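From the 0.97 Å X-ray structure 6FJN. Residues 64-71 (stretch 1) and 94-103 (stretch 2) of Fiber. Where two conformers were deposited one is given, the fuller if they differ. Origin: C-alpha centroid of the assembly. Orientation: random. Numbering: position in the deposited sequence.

Stretch 1 64-71: LFDENGIL
Stretch 2 94-103: KYNNAVPFMP

A tight turn often docks onto a neighbouring loop through one backbone hydrogen bond, with side chains closing in around it; these two stretches of Fiber illustrate the principle. The end of a strand, 64-65, runs into a type I turn from Asp 66 to Gly 69, closed by Gly 69 N to Asp 66 O (2.9 Å). Asp 66 (chi1 p) braces it, its OD1 accepting from Asn 68 N (2.8 Å) and Ile 70 N (3.0 Å). The partner is irregular loop, with Asn 97 at -45/137 and Ala 98 at -141/31, before a 3-10 segment at 99-101, where Phe 101 N bonds to Ala 98 O (2.9 Å).

The stretches meet at Asn 68 beside Asn 97 (CA-CA 5.1 Å) and Gly 69 beside Ala 98 (4.5 Å); over these two pairs the chains run in roughly the same direction. Ala 98 N donates to Asn 68 O, 2.8 Å and nearly linear at 172°. Gly 69 permits this closeness: its phi/psi of 78/18 suits glycine, and an ideal CB would lie 2.6 Å from Ala 98 C.

Met 102 (chi1 m, chi2 m, chi3 104°) covers one face of the Phe 65 ring (chi1 m, chi2 -86°), CE 3.6 Å from the ring centroid in a CH-pi contact and SD 3.9 Å from it, also over that face, a sulfur-aromatic contact. Ile 70 (m, t) extends CD1 to 3.7 Å from Tyr 95 CB, an apolar contact. At the exposed margin, a water donates to Asn 68 OD1 and weakly accepts from Asn 97 ND2, both at 2.6 Å.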

# COMPACT_ATOMS: atom_id res chain seq x y z
N LEU A 64 -9.40 20.42 -2.59
CA LEU A 64 -10.64 20.74 -1.89
C LEU A 64 -11.78 20.45 -2.85
O LEU A 64 -11.69 20.79 -4.04
CB LEU A 64 -10.66 22.23 -1.58
CG LEU A 64 -9.44 22.77 -0.83
CD1 LEU A 64 -9.61 24.29 -0.60
CD2 LEU A 64 -9.21 22.06 0.48
N PHE A 65 -12.85 19.81 -2.35
CA PHE A 65 -13.95 19.41 -3.22
C PHE A 65 -15.26 19.96 -2.69
O PHE A 65 -15.47 20.05 -1.44
CB PHE A 65 -14.07 17.89 -3.33
CG PHE A 65 -12.81 17.21 -3.81
CD1 PHE A 65 -12.55 17.07 -5.19
CD2 PHE A 65 -11.87 16.74 -2.90
CE1 PHE A 65 -11.41 16.45 -5.64
CE2 PHE A 65 -10.73 16.07 -3.38
CZ PHE A 65 -10.51 15.95 -4.72
N ASP A 66 -16.17 20.23 -3.61
CA ASP A 66 -17.53 20.62 -3.23
C ASP A 66 -18.39 19.40 -2.96
O ASP A 66 -17.94 18.26 -2.99
CB ASP A 66 -18.09 21.56 -4.32
CG ASP A 66 -18.34 20.93 -5.66
OD1 ASP A 66 -18.55 19.68 -5.71
OD2 ASP A 66 -18.35 21.67 -6.67
N GLU A 67 -19.70 19.70 -2.76
CA GLU A 67 -20.76 18.70 -2.44
C GLU A 67 -20.95 17.63 -3.51
O GLU A 67 -21.53 16.57 -3.28
CB GLU A 67 -22.10 19.42 -2.21
CG GLU A 67 -22.19 20.00 -0.81
CD GLU A 67 -22.38 18.92 0.24
OE1 GLU A 67 -21.89 19.10 1.38
OE2 GLU A 67 -22.97 17.86 -0.05
N ASN A 68 -20.53 17.94 -4.71
CA ASN A 68 -20.59 17.03 -5.86
C ASN A 68 -19.27 16.26 -6.07
O ASN A 68 -19.17 15.55 -7.10
CB ASN A 68 -20.97 17.80 -7.11
CG ASN A 68 -22.39 18.36 -7.04
OD1 ASN A 68 -23.32 17.70 -6.54
ND2 ASN A 68 -22.52 19.58 -7.51
N GLY A 69 -18.29 16.49 -5.23
CA GLY A 69 -17.00 15.87 -5.43
C GLY A 69 -16.15 16.56 -6.50
O GLY A 69 -15.20 15.93 -7.00
N ILE A 70 -16.47 17.80 -6.84
CA ILE A 70 -15.77 18.52 -7.90
C ILE A 70 -14.74 19.45 -7.25
O ILE A 70 -15.04 20.13 -6.25
CB ILE A 70 -16.82 19.24 -8.78
CG1 ILE A 70 -17.68 18.15 -9.48
CG2 ILE A 70 -16.16 20.20 -9.72
CD1 ILE A 70 -18.67 18.52 -10.49
N LEU A 71 -13.56 19.49 -7.84
CA LEU A 71 -12.48 20.25 -7.32
C LEU A 71 -12.76 21.74 -7.30
O LEU A 71 -13.22 22.28 -8.29
CB LEU A 71 -11.28 19.96 -8.21
CG LEU A 71 -9.88 20.28 -7.72
CD1 LEU A 71 -9.43 19.48 -6.52
CD2 LEU A 71 -8.89 20.17 -8.86
N LYS A 94 -15.36 19.35 -18.41
CA LYS A 94 -16.68 19.24 -17.75
C LYS A 94 -16.65 19.08 -16.22
O LYS A 94 -15.61 18.81 -15.61
CB LYS A 94 -17.48 18.06 -18.33
CG LYS A 94 -17.66 18.04 -19.84
CD LYS A 94 -18.90 17.25 -20.30
CE LYS A 94 -19.14 15.93 -19.56
NZ LYS A 94 -18.02 14.95 -19.60
N TYR A 95 -17.85 19.22 -15.64
CA TYR A 95 -18.08 19.13 -14.19
C TYR A 95 -18.89 17.86 -13.91
O TYR A 95 -20.13 17.86 -13.87
CB TYR A 95 -18.79 20.39 -13.65
CG TYR A 95 -18.89 21.58 -14.59
CD1 TYR A 95 -19.98 21.72 -15.46
CD2 TYR A 95 -17.92 22.59 -14.59
CE1 TYR A 95 -20.09 22.81 -16.31
CE2 TYR A 95 -18.03 23.70 -15.44
CZ TYR A 95 -19.12 23.80 -16.30
OH TYR A 95 -19.26 24.88 -17.15
N ASN A 96 -18.16 16.76 -13.73
CA ASN A 96 -18.76 15.44 -13.52
C ASN A 96 -18.77 15.07 -12.02
O ASN A 96 -17.68 15.06 -11.38
CB ASN A 96 -17.92 14.37 -14.23
CG ASN A 96 -17.78 14.60 -15.70
OD1 ASN A 96 -18.68 14.27 -16.48
ND2 ASN A 96 -16.64 15.15 -16.11
N ASN A 97 -19.97 14.76 -11.49
CA ASN A 97 -20.15 14.26 -10.08
C ASN A 97 -19.13 13.21 -9.79
O ASN A 97 -18.87 12.34 -10.64
CB ASN A 97 -21.55 13.61 -9.87
CG ASN A 97 -21.84 13.09 -8.40
OD1 ASN A 97 -21.31 12.03 -7.89
ND2 ASN A 97 -22.77 13.78 -7.76
N ALA A 98 -18.53 13.29 -8.61
CA ALA A 98 -17.55 12.33 -8.17
C ALA A 98 -17.66 11.98 -6.68
O ALA A 98 -16.67 11.65 -6.05
CB ALA A 98 -16.20 12.88 -8.50
N VAL A 99 -18.89 12.02 -6.13
CA VAL A 99 -19.10 11.71 -4.73
C VAL A 99 -18.52 10.30 -4.36
O VAL A 99 -17.96 10.15 -3.33
CB VAL A 99 -20.55 11.94 -4.29
CG1 VAL A 99 -20.73 11.51 -2.84
CG2 VAL A 99 -20.88 13.41 -4.40
N PRO A 100 -18.69 9.29 -5.26
CA PRO A 100 -18.14 7.97 -4.93
C PRO A 100 -16.63 7.90 -4.79
O PRO A 100 -16.13 6.83 -4.37
CB PRO A 100 -18.64 7.07 -6.05
CG PRO A 100 -19.92 7.78 -6.49
CD PRO A 100 -19.51 9.23 -6.48
N PHE A 101 -15.91 8.95 -5.16
CA PHE A 101 -14.45 9.04 -4.96
C PHE A 101 -14.10 9.84 -3.73
O PHE A 101 -12.92 9.94 -3.40
CB PHE A 101 -13.78 9.68 -6.16
CG PHE A 101 -13.84 8.85 -7.41
CD1 PHE A 101 -14.98 8.78 -8.17
CD2 PHE A 101 -12.75 8.08 -7.80
CE1 PHE A 101 -15.04 7.99 -9.31
CE2 PHE A 101 -12.82 7.31 -8.93
CZ PHE A 101 -13.94 7.27 -9.67
N MET A 102 -15.09 10.43 -3.06
CA MET A 102 -14.77 11.33 -1.96
C MET A 102 -14.50 10.53 -0.68
O MET A 102 -15.06 9.45 -0.48
CB MET A 102 -15.90 12.32 -1.72
CG MET A 102 -16.05 13.30 -2.84
SD MET A 102 -14.59 14.37 -3.07
CE MET A 102 -13.81 13.66 -4.52
N PRO A 103 -13.66 11.04 0.21
CA PRO A 103 -13.41 10.31 1.47
C PRO A 103 -14.62 10.32 2.38
O PRO A 103 -15.30 11.34 2.53
CB PRO A 103 -12.21 11.06 2.09
CG PRO A 103 -11.67 11.94 1.00
CD PRO A 103 -12.84 12.24 0.13
O HOH W 1 -24.56 15.50 -7.17